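Side-chain contacts in virulence protein vsdE (PDB 5LQ6), which acts as a cysteine hydrolase effector that suppresses host immune responses and contributes to the virulence of Salmonella: residues Gln51-Ser54 / Arg55-Lys59; Cys76-Leu79 / Ser80-His84; Ile110-Lys113 / Ile114-His118. The protein carries 4 engineered substitutions. All coordinates share one frame; numbering follows the deposited sequence.

Interaction 1. Residues Gln51-Ser54 / Arg55-Lys59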
ATOM      1  N   GLN A  51       0.159 -17.729   7.237  1.00 23.85           N
ATOM      2  CA  GLN A  51       1.364 -16.977   7.542  1.00 28.83           C
ATOM      3  C   GLN A  51       2.222 -16.782   6.313  1.00 27.78           C
ATOM      4  O   GLN A  51       2.738 -15.699   6.102  1.00 27.81           O
ATOM      5  CB  GLN A  51       2.208 -17.663   8.632  1.00 36.20           C
ATOM      6  CG  GLN A  51       1.611 -17.543  10.026  1.00 45.37           C
ATOM      7  CD  GLN A  51       1.348 -16.088  10.430  1.00 49.89           C
ATOM      8  OE1 GLN A  51       2.144 -15.197  10.111  1.00 54.91           O
ATOM      9  NE2 GLN A  51       0.214 -15.837  11.084  1.00 50.26           N
ATOM     10  N   ASN A  52       2.386 -17.833   5.520  1.00 21.93           N
ATOM     11  CA  ASN A  52       3.100 -17.736   4.250  1.00 24.22           C
ATOM     12  C   ASN A  52       2.096 -17.518   3.117  1.00 22.47           C
ATOM     13  O   ASN A  52       1.426 -18.443   2.684  1.00 25.45           O
ATOM     14  CB  ASN A  52       3.950 -18.973   3.950  1.00 25.35           C
ATOM     15  CG  ASN A  52       4.797 -18.773   2.700  1.00 27.04           C
ATOM     16  OD1 ASN A  52       5.511 -17.798   2.614  1.00 30.93           O
ATOM     17  ND2 ASN A  52       4.668 -19.634   1.732  1.00 26.80           N
ATOM     18  N   LEU A  53       1.974 -16.280   2.667  1.00 20.73           N
ATOM     19  CA  LEU A  53       0.998 -15.941   1.655  1.00 19.06           C
ATOM     20  C   LEU A  53       1.365 -16.493   0.301  1.00 21.08           C
ATOM     21  O   LEU A  53       2.538 -16.629  -0.062  1.00 25.38           O
ATOM     22  CB  LEU A  53       0.843 -14.404   1.551  1.00 20.07           C
ATOM     23  CG  LEU A  53       0.206 -13.736   2.738  1.00 20.48           C
ATOM     24  CD1 LEU A  53       0.347 -12.228   2.683  1.00 23.33           C
ATOM     25  CD2 LEU A  53      -1.254 -14.086   2.932  1.00 19.95           C
ATOM     26  N   SER A  54       0.359 -16.801  -0.450  1.00 18.78           N
ATOM     27  CA  SER A  54       0.543 -17.195  -1.802  1.00 19.56           C
ATOM     28  C   SER A  54       0.184 -16.018  -2.701  1.00 17.33           C
ATOM     29  O   SER A  54      -0.484 -15.039  -2.294  1.00 16.77           O
ATOM     30  CB  SER A  54      -0.378 -18.366  -2.133  1.00 19.11           C
ATOM     31  OG  SER A  54      -1.739 -17.969  -2.179  1.00 20.22           O
ATOM     32  N   ARG A  55       0.562 -16.127  -3.963  1.00 16.69           N
ATOM     33  CA  ARG A  55       0.196 -15.110  -4.925  1.00 14.86           C
ATOM     34  C   ARG A  55      -1.306 -15.011  -5.061  1.00 16.69           C
ATOM     35  O   ARG A  55      -1.890 -13.938  -5.168  1.00 16.81           O
ATOM     36  CB  ARG A  55       0.893 -15.356  -6.265  1.00 14.53           C
ATOM     37  CG  ARG A  55       0.708 -14.233  -7.251  1.00 14.55           C
ATOM     38  CD  ARG A  55       1.469 -14.560  -8.518  1.00 14.09           C
ATOM     39  NE  ARG A  55       1.419 -13.466  -9.458  1.00 14.11           N
ATOM     40  CZ  ARG A  55       0.478 -13.303 -10.366  1.00 15.33           C
ATOM     41  NH1 ARG A  55      -0.546 -14.156 -10.452  1.00 17.68           N
ATOM     42  NH2 ARG A  55       0.538 -12.263 -11.185  1.00 14.23           N
ATOM     43  N   ASP A  56      -1.982 -16.161  -5.054  1.00 16.68           N
ATOM     44  CA  ASP A  56      -3.415 -16.171  -5.147  1.00 18.00           C
ATOM     45  C   ASP A  56      -4.079 -15.515  -3.918  1.00 17.68           C
ATOM     46  O   ASP A  56      -5.095 -14.831  -4.045  1.00 17.54           O
ATOM     47  CB  ASP A  56      -3.912 -17.617  -5.241  1.00 21.50           C
ATOM     48  CG  ASP A  56      -5.395 -17.655  -5.374  1.00 28.00           C
ATOM     49  OD1 ASP A  56      -5.865 -17.218  -6.437  1.00 32.58           O
ATOM     50  OD2 ASP A  56      -6.073 -18.027  -4.379  1.00 35.01           O
ATOM     51  N   ASN A  57      -3.527 -15.715  -2.744  1.00 16.42           N
ATOM     52  CA  ASN A  57      -3.975 -14.994  -1.553  1.00 17.12           C
ATOM     53  C   ASN A  57      -3.945 -13.499  -1.799  1.00 16.66           C
ATOM     54  O   ASN A  57      -4.903 -12.774  -1.478  1.00 17.57           O
ATOM     55  CB  ASN A  57      -3.141 -15.285  -0.287  1.00 17.88           C
ATOM     56  CG  ASN A  57      -3.241 -16.707   0.250  1.00 19.65           C
ATOM     57  OD1 ASN A  57      -2.288 -17.174   0.870  1.00 21.38           O
ATOM     58  ND2 ASN A  57      -4.380 -17.350   0.084  1.00 22.47           N
ATOM     59  N   LEU A  58      -2.813 -13.025  -2.305  1.00 15.53           N
ATOM     60  CA  LEU A  58      -2.689 -11.593  -2.560  1.00 16.03           C
ATOM     61  C   LEU A  58      -3.699 -11.062  -3.559  1.00 15.09           C
ATOM     62  O   LEU A  58      -4.164  -9.948  -3.440  1.00 15.88           O
ATOM     63  CB  LEU A  58      -1.263 -11.234  -3.042  1.00 18.41           C
ATOM     64  CG  LEU A  58      -0.141 -11.431  -2.083  1.00 22.40           C
ATOM     65  CD1 LEU A  58       1.141 -11.059  -2.855  1.00 25.85           C
ATOM     66  CD2 LEU A  58      -0.296 -10.547  -0.860  1.00 22.02           C
ATOM     67  N   LYS A  59      -4.011 -11.845  -4.589  1.00 16.34           N
ATOM     68  CA  LYS A  59      -5.022 -11.426  -5.523  1.00 16.43           C
ATOM     69  C   LYS A  59      -6.346 -11.232  -4.809  1.00 17.03           C
ATOM     70  O   LYS A  59      -7.053 -10.244  -5.030  1.00 17.20           O
ATOM     71  CB  LYS A  59      -5.205 -12.482  -6.639  1.00 21.30           C
ATOM     72  CG  LYS A  59      -6.048 -12.017  -7.790  1.00 27.45           C
ATOM     73  CD  LYS A  59      -6.284 -13.133  -8.804  1.00 36.46           C
ATOM     74  CE  LYS A  59      -5.036 -13.982  -9.039  1.00 41.27           C
ATOM     75  NZ  LYS A  59      -5.305 -15.051 -10.050  1.00 49.53           N
TER
HETATM   76  O   HOH W   1      -0.699 -19.669   1.317  1.00 42.34           O
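Leu53 and Ser54 have extended backbones, and the chain then turns into helix 55-65, where Leu58 N donates to Ser54 O at 3.1 Å. The motif is a capping box. Ser54 is the N-cap residue. Its OG accepts from Asn57 N at 2.9 Å, in a bond with an N-H...O angle of 162°. Asn57 returns the bond through its amide oxygen, with Ser54 N 3.0 Å from Asn57 OD1. That donor stands above the amide plane, 43° out of it, so it lies off the lone-pair directions. The Asn57 CG is turned to lie beside its own backbone N (chi1 -66°), which brings the amide back over the start of the helix. The box thus ties two backbone N-H groups to side-chain oxygens. Next to it, Leu53 and Leu58 meet across the cap, with their side chains at about a right angle. Leu53 CD1 is 4.0 Å from Leu58 CD2, a pair that fits a hydrophobic staple. Leu58 also packs on Val170 and Ile172 of strand 163-172. Arg55 NE is hydrogen-bonded to Gln182 OE1. A water donates to Asn52 O at 2.8 Å and to Asn57 OD1 at 3.0 Å, giving this oxygen a second donor.

Interaction 2. Residues Cys76-Leu79 / Ser80-His84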
ATOM      1  N   CYS A  76      -6.144   5.755  -4.265  1.00 14.00           N
ATOM      2  CA  CYS A  76      -5.026   4.810  -4.185  1.00 14.07           C
ATOM      3  C   CYS A  76      -4.285   4.858  -2.852  1.00 14.13           C
ATOM      4  O   CYS A  76      -3.774   3.817  -2.368  1.00 12.69           O
ATOM      5  CB  CYS A  76      -4.039   5.036  -5.298  1.00 13.97           C
ATOM      6  SG  CYS A  76      -3.184   6.606  -5.326  1.00 17.64           S
ATOM      7  N   VAL A  77      -4.250   6.018  -2.199  1.00 13.49           N
ATOM      8  CA  VAL A  77      -3.565   6.137  -0.904  1.00 12.53           C
ATOM      9  C   VAL A  77      -4.365   5.361   0.139  1.00 12.36           C
ATOM     10  O   VAL A  77      -3.822   4.581   0.932  1.00 12.63           O
ATOM     11  CB  VAL A  77      -3.392   7.579  -0.498  1.00 14.50           C
ATOM     12  CG1 VAL A  77      -2.853   7.686   0.919  1.00 15.81           C
ATOM     13  CG2 VAL A  77      -2.508   8.283  -1.501  1.00 15.59           C
ATOM     14  N   LEU A  78      -5.688   5.529   0.126  1.00 13.28           N
ATOM     15  CA  LEU A  78      -6.491   4.768   1.069  1.00 13.76           C
ATOM     16  C   LEU A  78      -6.487   3.280   0.814  1.00 12.12           C
ATOM     17  O   LEU A  78      -6.324   2.464   1.746  1.00 12.84           O
ATOM     18  CB  LEU A  78      -7.958   5.302   1.090  1.00 15.58           C
ATOM     19  CG  LEU A  78      -8.885   4.657   2.127  1.00 18.01           C
ATOM     20  CD1 LEU A  78      -8.407   4.738   3.575  1.00 19.00           C
ATOM     21  CD2 LEU A  78     -10.263   5.276   1.987  1.00 20.27           C
ATOM     22  N   LEU A  79      -6.637   2.922  -0.460  1.00 12.79           N
ATOM     23  CA  LEU A  79      -6.631   1.511  -0.842  1.00 12.24           C
ATOM     24  C   LEU A  79      -5.360   0.804  -0.412  1.00 12.07           C
ATOM     25  O   LEU A  79      -5.369  -0.290   0.116  1.00 13.51           O
ATOM     26  CB  LEU A  79      -6.845   1.326  -2.329  1.00 13.16           C
ATOM     27  CG  LEU A  79      -8.232   1.664  -2.903  1.00 15.48           C
ATOM     28  CD1 LEU A  79      -8.158   1.660  -4.382  1.00 17.31           C
ATOM     29  CD2 LEU A  79      -9.193   0.613  -2.366  1.00 18.23           C
ATOM     30  N   SER A  80      -4.227   1.446  -0.693  1.00 11.89           N
ATOM     31  CA  SER A  80      -2.950   0.815  -0.393  0.74 11.64           C
ATOM     32  C   SER A  80      -2.718   0.648   1.086  1.00 11.99           C
ATOM     33  O   SER A  80      -2.118  -0.316   1.530  1.00 11.00           O
ATOM     34  CB  SER A  80      -1.822   1.611  -1.020  0.74 10.73           C
ATOM     35  OG  SER A  80      -1.925   1.704  -2.426  0.74 10.18           O
ATOM     36  N   ALA A  81      -3.190   1.622   1.889  1.00 12.09           N
ATOM     37  CA  ALA A  81      -3.071   1.529   3.331  1.00 12.40           C
ATOM     38  C   ALA A  81      -3.982   0.446   3.906  1.00 12.17           C
ATOM     39  O   ALA A  81      -3.565  -0.340   4.765  1.00 12.89           O
ATOM     40  CB  ALA A  81      -3.409   2.878   3.932  1.00 13.60           C
ATOM     41  N   CYS A  82      -5.182   0.352   3.408  1.00 13.32           N
ATOM     42  CA  CYS A  82      -6.126  -0.721   3.755  1.00 14.18           C
ATOM     43  C   CYS A  82      -5.507  -2.091   3.477  1.00 13.38           C
ATOM     44  O   CYS A  82      -5.510  -2.992   4.285  1.00 13.21           O
ATOM     45  CB  CYS A  82      -7.417  -0.610   2.971  1.00 14.23           C
ATOM     46  SG  CYS A  82      -8.533   0.695   3.537  1.00 18.33           S
ATOM     47  N   LEU A  83      -4.965  -2.230   2.265  1.00 12.95           N
ATOM     48  CA  LEU A  83      -4.371  -3.505   1.897  1.00 13.67           C
ATOM     49  C   LEU A  83      -3.200  -3.821   2.782  1.00 11.77           C
ATOM     50  O   LEU A  83      -2.995  -4.957   3.192  1.00 12.20           O
ATOM     51  CB  LEU A  83      -3.962  -3.472   0.418  1.00 12.81           C
ATOM     52  CG  LEU A  83      -3.376  -4.755  -0.140  1.00 13.44           C
ATOM     53  CD1 LEU A  83      -4.316  -5.932   0.087  1.00 13.70           C
ATOM     54  CD2 LEU A  83      -3.060  -4.586  -1.630  1.00 13.28           C
ATOM     55  N   HIS A  84      -2.328  -2.839   3.049  1.00 11.59           N
ATOM     56  CA  HIS A  84      -1.196  -3.058   3.940  1.00 11.14           C
ATOM     57  C   HIS A  84      -1.595  -3.539   5.330  1.00 12.29           C
ATOM     58  O   HIS A  84      -0.977  -4.418   5.920  1.00 13.31           O
ATOM     59  CB  HIS A  84      -0.363  -1.784   4.000  1.00 12.68           C
ATOM     60  CG  HIS A  84       0.942  -1.923   4.696  1.00 11.96           C
ATOM     61  ND1 HIS A  84       2.016  -2.570   4.133  1.00 11.71           N
ATOM     62  CD2 HIS A  84       1.388  -1.437   5.870  1.00 12.23           C
ATOM     63  CE1 HIS A  84       3.033  -2.548   4.958  1.00 13.30           C
ATOM     64  NE2 HIS A  84       2.693  -1.843   6.018  1.00 13.61           N
TER
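Ser80 leans back along helix 76-89 onto the backbone of Cys76. Its OG lies beside its own backbone N (chi1 -60°), which turns the hydroxyl toward the preceding turn. In this conformer, one of two modelled, Ser80 OG donates to Cys76 O at 2.8 Å. The same oxygen also takes the ordinary helical bond, with Ser80 N 2.9 Å from Cys76 O. The two donors come from opposite faces of the carbonyl plane. OG is tilted 25° from that plane and the backbone N 34°. Cys76 sets off from the backbone away from residues 80-84, and its side chain touches His165 on strand 163-172.

On another side of the helix, Leu78 and Cys82 meet one turn apart. The CD1 branch of Leu78 reaches 4.0 Å from Cys82 SG. The sulfur also lies 3.3 Å from Leu78 O. Cys82 N donates to that same oxygen at 2.9 Å. Ala81 has only a methyl group here. It sits over the previous turn, with Ala81 CB 3.5 Å from Val77 O. Val77 and Ala81 both pack on Val111, while Leu78 packs on Ile115, so helix 108-116 covers this side.

The family belongs to a papain-like cysteine peptidase clan. Cys76 at the start of the helix, with His165 and Asp185, fits a Cys-His-Asp triad and is probably the nucleophile. In this conformer the Ser80 hydroxyl has its hydrogen-bond partner within its own helix. Cys76 O is then gripped by two donors, one from each face, which ties the backbone of the probable nucleophile to the next turn.

Interaction 3. Residues Ile110-Lys113 / Ile114-His118; sequences IVDK and IIFGH
The side chains of Asp112 and Phe116 cross one helical turn apart, with the carboxylate at the ring edge. Asp112 OD1 lies near the ring plane, 3.7 Å from Phe116 CE2. The two flat groups are turned 75° against each other. Phe116 CG sits beside its own backbone N (chi1 -54°), which swings the ring back toward this turn. Ile115 CG2 lies over the centre of one face of the ring, in one of two modelled conformers of Ile115.

Two aliphatic pairs run along the same helix, each side by side and pointing the same way. Val111 CG1 meets Ile115 CD1 at 4.0 Å, and Ile110 CG2 meets Ile114 CD1 at 4.1 Å. Ile114 too has a second conformer, so the branch contacts hold for the one described.

The helix is left through a glycine with positive phi, a familiar way for a helix to end. Gly117 is the first residue to leave helical angles, at phi 88°. Phe116 N donates to Asp112 O at 2.8 Å. Gly117 N makes only weak bonds, to Asp112 O at 3.2 Å and to Lys113 O at 3.1 Å. His118 N, next in the chain, is buried with no partner in the model.

Farther out, Arg212 forms a salt bridge to Asp112 OD1, and Leu120 N bonds Asp112 OD2. Both carboxylate oxygens are thus held, which fixes the group beside the ring. The Phe116 ring also meets the ring of Tyr214. Ile114 packs on Ile15 and Ile19 of helix 12-19.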
ATOM      1  N   ILE A 110      -2.177  11.689   6.988  1.00 19.33           N
ATOM      2  CA  ILE A 110      -3.482  11.615   7.639  1.00 18.32           C
ATOM      3  C   ILE A 110      -4.016  10.199   7.555  1.00 16.76           C
ATOM      4  O   ILE A 110      -4.503   9.630   8.542  1.00 15.28           O
ATOM      5  CB  ILE A 110      -4.490  12.629   7.027  1.00 22.02           C
ATOM      6  CG1 ILE A 110      -3.966  14.046   7.262  1.00 24.87           C
ATOM      7  CG2 ILE A 110      -5.917  12.398   7.545  1.00 20.46           C
ATOM      8  CD1 ILE A 110      -4.890  15.107   6.677  1.00 27.18           C
ATOM      9  N   VAL A 111      -3.887   9.567   6.381  1.00 15.91           N
ATOM     10  CA  VAL A 111      -4.366   8.208   6.261  1.00 14.41           C
ATOM     11  C   VAL A 111      -3.615   7.278   7.208  1.00 13.76           C
ATOM     12  O   VAL A 111      -4.227   6.427   7.870  1.00 13.49           O
ATOM     13  CB  VAL A 111      -4.289   7.689   4.782  1.00 14.61           C
ATOM     14  CG1 VAL A 111      -4.505   6.194   4.659  1.00 15.52           C
ATOM     15  CG2 VAL A 111      -5.248   8.483   3.895  1.00 17.65           C
ATOM     16  N   ASP A 112      -2.300   7.414   7.304  1.00 14.49           N
ATOM     17  CA  ASP A 112      -1.527   6.567   8.157  1.00 13.70           C
ATOM     18  C   ASP A 112      -1.876   6.802   9.653  1.00 12.29           C
ATOM     19  O   ASP A 112      -1.977   5.867  10.431  1.00 13.81           O
ATOM     20  CB  ASP A 112      -0.013   6.824   7.987  1.00 14.75           C
ATOM     21  CG  ASP A 112       0.585   6.169   6.779  1.00 19.79           C
ATOM     22  OD1 ASP A 112      -0.100   5.386   6.018  1.00 20.76           O
ATOM     23  OD2 ASP A 112       1.840   6.416   6.599  1.00 22.06           O
ATOM     24  N   LYS A 113      -2.050   8.076  10.018  1.00 13.32           N
ATOM     25  CA  LYS A 113      -2.402   8.391  11.394  1.00 13.97           C
ATOM     26  C   LYS A 113      -3.722   7.709  11.782  1.00 13.67           C
ATOM     27  O   LYS A 113      -3.861   7.186  12.876  1.00 13.50           O
ATOM     28  CB  LYS A 113      -2.468   9.896  11.591  1.00 16.03           C
ATOM     29  CG  LYS A 113      -1.106  10.523  11.765  1.00 17.64           C
ATOM     30  CD  LYS A 113      -1.147  12.039  11.885  1.00 20.81           C
ATOM     31  CE  LYS A 113       0.264  12.563  11.956  1.00 28.19           C
ATOM     32  NZ  LYS A 113       0.247  14.025  12.208  1.00 29.60           N
ATOM     33  N   ILE A 114      -4.683   7.695  10.856  1.00 12.89           N
ATOM     34  CA  ILE A 114      -5.982   7.062  11.164  0.57 14.29           C
ATOM     35  C   ILE A 114      -5.859   5.533  11.221  1.00 14.25           C
ATOM     36  O   ILE A 114      -6.282   4.924  12.161  1.00 14.38           O
ATOM     37  CB  ILE A 114      -7.036   7.466  10.129  0.57 14.30           C
ATOM     38  CG1 ILE A 114      -7.286   8.978  10.245  0.57 15.91           C
ATOM     39  CG2 ILE A 114      -8.300   6.607  10.279  0.57 16.03           C
ATOM     40  CD1 ILE A 114      -8.243   9.496   9.209  0.57 15.76           C
ATOM     41  N   ILE A 115      -5.276   4.927  10.178  1.00 13.25           N
ATOM     42  CA  ILE A 115      -5.280   3.463  10.087  0.51 13.79           C
ATOM     43  C   ILE A 115      -4.263   2.818  11.014  1.00 13.85           C
ATOM     44  O   ILE A 115      -4.546   1.834  11.649  1.00 15.92           O
ATOM     45  CB  ILE A 115      -5.113   3.016   8.624  0.51 13.97           C
ATOM     46  CG1 ILE A 115      -6.422   3.287   7.888  0.51 15.29           C
ATOM     47  CG2 ILE A 115      -4.750   1.533   8.547  0.51 14.45           C
ATOM     48  CD1 ILE A 115      -6.361   3.052   6.401  0.51 15.04           C
ATOM     49  N   PHE A 116      -3.066   3.382  11.101  1.00 13.87           N
ATOM     50  CA  PHE A 116      -1.981   2.780  11.883  1.00 14.04           C
ATOM     51  C   PHE A 116      -1.704   3.447  13.209  1.00 15.12           C
ATOM     52  O   PHE A 116      -1.087   2.820  14.079  1.00 18.93           O
ATOM     53  CB  PHE A 116      -0.674   2.704  11.063  1.00 15.66           C
ATOM     54  CG  PHE A 116      -0.869   2.002   9.733  1.00 14.29           C
ATOM     55  CD1 PHE A 116      -1.030   0.636   9.698  1.00 15.23           C
ATOM     56  CD2 PHE A 116      -0.924   2.758   8.548  1.00 16.01           C
ATOM     57  CE1 PHE A 116      -1.254   0.000   8.441  1.00 16.41           C
ATOM     58  CE2 PHE A 116      -1.171   2.113   7.340  1.00 16.39           C
ATOM     59  CZ  PHE A 116      -1.333   0.775   7.327  1.00 15.59           C
ATOM     60  N   GLY A 117      -2.204   4.670  13.390  1.00 14.49           N
ATOM     61  CA  GLY A 117      -1.976   5.406  14.619  1.00 14.48           C
ATOM     62  C   GLY A 117      -0.730   6.244  14.647  1.00 16.72           C
ATOM     63  O   GLY A 117      -0.405   6.864  15.710  1.00 18.45           O
ATOM     64  N   HIS A 118      -0.003   6.299  13.534  1.00 16.95           N
ATOM     65  CA  HIS A 118       1.178   7.137  13.355  1.00 18.47           C
ATOM     66  C   HIS A 118       1.562   7.095  11.908  1.00 19.04           C
ATOM     67  O   HIS A 118       1.144   6.178  11.178  1.00 16.49           O
ATOM     68  CB  HIS A 118       2.345   6.632  14.248  1.00 20.14           C
ATOM     69  CG  HIS A 118       2.715   5.211  14.018  1.00 22.38           C
ATOM     70  ND1 HIS A 118       2.272   4.180  14.820  1.00 28.40           N
ATOM     71  CD2 HIS A 118       3.514   4.642  13.088  1.00 22.68           C
ATOM     72  CE1 HIS A 118       2.747   3.034  14.357  1.00 29.09           C
ATOM     73  NE2 HIS A 118       3.528   3.292  13.330  1.00 27.14           N
TER

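Interactions 2 and 3 belong to two helices that pack against each other, with centres about 11 Å apart. Ala81 CB of interaction 2 lies 3.6 Å from Val111 CG1 of interaction 3. His84 CD2 comes within 3.8 Å of Phe116 CZ. Interaction 1 stands apart. Its centre is about 17 Å from that of interaction 2 and about 25 Å from that of interaction 3, and it touches neither. The nearest atoms of interactions 1 and 2 are about 5 Å apart. Interaction 1 is linked to the probable active site through strand 163-172, which contacts Leu58 and carries His165, the residue that the Cys76 side chain of interaction 2 touches. A bound sodium ion is about 13 Å from the Cys76 side chain.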